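PDB 4ECN: leucine-rich repeat protein from Bacteroides thetaiotaomicron, which is of unknown function but, as an extracellular protein built on leucine-rich repeats, probably binds other proteins. Local coordinates for residues S40-K45 against L92-D97. Sequence-based numbering, arbitrary orientation.
Sequences SAQKIK and LYDGLD
A classic beta bulge lets two antiparallel strands shift register without parting, and the pairing of 40-45 with 92-97 illustrates it. Gln42 and Lys43 both lie opposite Tyr93. Gln42 N donates to Tyr93 O at 2.8 Å, whereas the bond from Lys43 N to the same Tyr93 O, at 3.4 Å, is weak; Tyr93 N returns to Lys43 O at 3.3 Å. The extra residue is accommodated by Gln42, whose psi falls to 16° while its phi stays strand-like (-141°), before Lys43 and Ile44 resume extended geometry. Ile44 and Leu92 form a non-hydrogen-bonded pair, CA to CA 4.6 Å. Beyond the bulge, Ala41 CA lies 3.2 Å from Tyr93 O and Asp94 CA 3.4 Å from Ser40 O, both CA-H...O contacts, as 92-97 enters a type I turn from Asp94 to Asp97.

Apolar packing involves Ile44 CD1 and Leu92 CD2 at 3.8 Å, and Ala41 CB and Leu92 CB at 4.2 Å. On the face bearing Lys43 and Tyr93, the all-trans chi2 to chi4 of Lys43 carry NZ to a salt bridge with Asp97 OD1 at 3.1 Å. The Tyr93 ring (chi1 m) turns its edge to Lys45 CB.

Asp94 OD1 accepts from Glu98 N, just ahead of strand 99-104. Within this DUF4458 beta domain of the transthyretin clan, strand 43-49 runs between 54-63 and 83-93, and 83-93 turns through Asp94-Asp97 into antiparallel 99-104; Leu61 touches Ala41 and Ile44, while Leu101 packs on Leu92.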
loop_
_atom_site.group_PDB
_atom_site.type_symbol
_atom_site.label_atom_id
_atom_site.label_comp_id
_atom_site.label_asym_id
_atom_site.label_seq_id
_atom_site.Cartn_x
_atom_site.Cartn_y
_atom_site.Cartn_z
ATOM N N SER A 40 47.581 -39.140 6.845
ATOM C CA SER A 40 47.991 -40.442 6.302
ATOM C C SER A 40 48.066 -40.317 4.791
ATOM O O SER A 40 48.706 -41.136 4.124
ATOM C CB SER A 40 47.040 -41.559 6.725
ATOM O OG SER A 40 47.361 -42.773 6.062
ATOM N N ALA A 41 47.400 -39.255 4.270
ATOM C CA ALA A 41 47.286 -38.871 2.867
ATOM C C ALA A 41 48.596 -38.310 2.320
ATOM O O ALA A 41 49.270 -37.519 2.989
ATOM C CB ALA A 41 46.186 -37.836 2.702
ATOM N N GLN A 42 48.933 -38.703 1.085
ATOM C CA GLN A 42 50.148 -38.269 0.404
ATOM C C GLN A 42 49.879 -38.016 -1.119
ATOM O O GLN A 42 50.828 -37.874 -1.893
ATOM C CB GLN A 42 51.289 -39.288 0.620
ATOM C CG GLN A 42 50.982 -40.739 0.241
ATOM C CD GLN A 42 52.190 -41.627 0.408
ATOM O OE1 GLN A 42 53.012 -41.448 1.317
ATOM N NE2 GLN A 42 52.324 -42.614 -0.467
ATOM N N LYS A 43 48.589 -37.895 -1.515
ATOM C CA LYS A 43 48.099 -37.608 -2.879
ATOM C C LYS A 43 46.740 -36.870 -2.852
ATOM O O LYS A 43 46.075 -36.832 -1.814
ATOM C CB LYS A 43 47.959 -38.897 -3.716
ATOM C CG LYS A 43 49.203 -39.327 -4.475
ATOM C CD LYS A 43 48.942 -40.612 -5.266
ATOM C CE LYS A 43 50.134 -41.088 -6.064
ATOM N NZ LYS A 43 49.827 -42.326 -6.829
ATOM N N ILE A 44 46.348 -36.272 -3.991
ATOM C CA ILE A 44 45.072 -35.574 -4.177
ATOM C C ILE A 44 44.731 -35.565 -5.676
ATOM O O ILE A 44 45.610 -35.349 -6.521
ATOM C CB ILE A 44 45.032 -34.135 -3.566
ATOM C CG1 ILE A 44 43.586 -33.592 -3.511
ATOM C CG2 ILE A 44 46.007 -33.155 -4.273
ATOM C CD1 ILE A 44 43.393 -32.321 -2.760
ATOM N N LYS A 45 43.459 -35.823 -5.995
ATOM C CA LYS A 45 42.964 -35.781 -7.366
ATOM C C LYS A 45 41.885 -34.715 -7.390
ATOM O O LYS A 45 40.768 -34.922 -6.916
ATOM C CB LYS A 45 42.484 -37.168 -7.867
ATOM C CG LYS A 45 42.086 -37.210 -9.363
ATOM C CD LYS A 45 41.909 -38.645 -9.915
ATOM C CE LYS A 45 40.687 -39.380 -9.403
ATOM N NZ LYS A 45 40.772 -40.848 -9.639
ATOM N N LEU A 92 41.404 -37.510 -1.472
ATOM C CA LEU A 92 42.705 -37.639 -0.817
ATOM C C LEU A 92 43.064 -39.139 -0.783
ATOM O O LEU A 92 42.158 -39.973 -0.739
ATOM C CB LEU A 92 42.710 -36.985 0.577
ATOM C CG LEU A 92 42.551 -35.463 0.575
ATOM C CD1 LEU A 92 42.195 -34.949 1.924
ATOM C CD2 LEU A 92 43.792 -34.769 0.076
ATOM N N TYR A 93 44.361 -39.487 -0.887
ATOM C CA TYR A 93 44.805 -40.887 -0.944
ATOM C C TYR A 93 45.983 -41.165 0.007
ATOM O O TYR A 93 46.931 -40.383 0.033
ATOM C CB TYR A 93 45.225 -41.244 -2.385
ATOM C CG TYR A 93 44.132 -41.117 -3.427
ATOM C CD1 TYR A 93 43.935 -39.923 -4.121
ATOM C CD2 TYR A 93 43.340 -42.208 -3.773
ATOM C CE1 TYR A 93 42.951 -39.809 -5.105
ATOM C CE2 TYR A 93 42.356 -42.109 -4.756
ATOM C CZ TYR A 93 42.161 -40.907 -5.416
ATOM O OH TYR A 93 41.191 -40.829 -6.391
ATOM N N ASP A 94 45.953 -42.307 0.739
ATOM C CA ASP A 94 47.017 -42.724 1.677
ATOM C C ASP A 94 48.229 -43.356 0.924
ATOM O O ASP A 94 48.317 -43.261 -0.307
ATOM C CB ASP A 94 46.457 -43.728 2.722
ATOM C CG ASP A 94 46.168 -45.134 2.206
ATOM O OD1 ASP A 94 45.698 -45.264 1.049
ATOM O OD2 ASP A 94 46.405 -46.101 2.961
ATOM N N GLY A 95 49.131 -43.994 1.681
ATOM C CA GLY A 95 50.301 -44.691 1.150
ATOM C C GLY A 95 49.959 -45.863 0.242
ATOM O O GLY A 95 50.638 -46.087 -0.766
ATOM N N LEU A 96 48.873 -46.601 0.583
ATOM C CA LEU A 96 48.352 -47.757 -0.163
ATOM C C LEU A 96 47.524 -47.329 -1.416
ATOM O O LEU A 96 47.088 -48.200 -2.179
ATOM C CB LEU A 96 47.482 -48.615 0.769
ATOM N N ASP A 97 47.322 -45.989 -1.611
ATOM C CA ASP A 97 46.616 -45.294 -2.710
ATOM C C ASP A 97 45.072 -45.599 -2.708
ATOM O O ASP A 97 44.451 -45.686 -3.773
ATOM C CB ASP A 97 47.234 -45.619 -4.096
ATOM C CG ASP A 97 48.620 -45.033 -4.309
ATOM O OD1 ASP A 97 48.748 -43.787 -4.294
ATOM O OD2 ASP A 97 49.567 -45.816 -4.549
#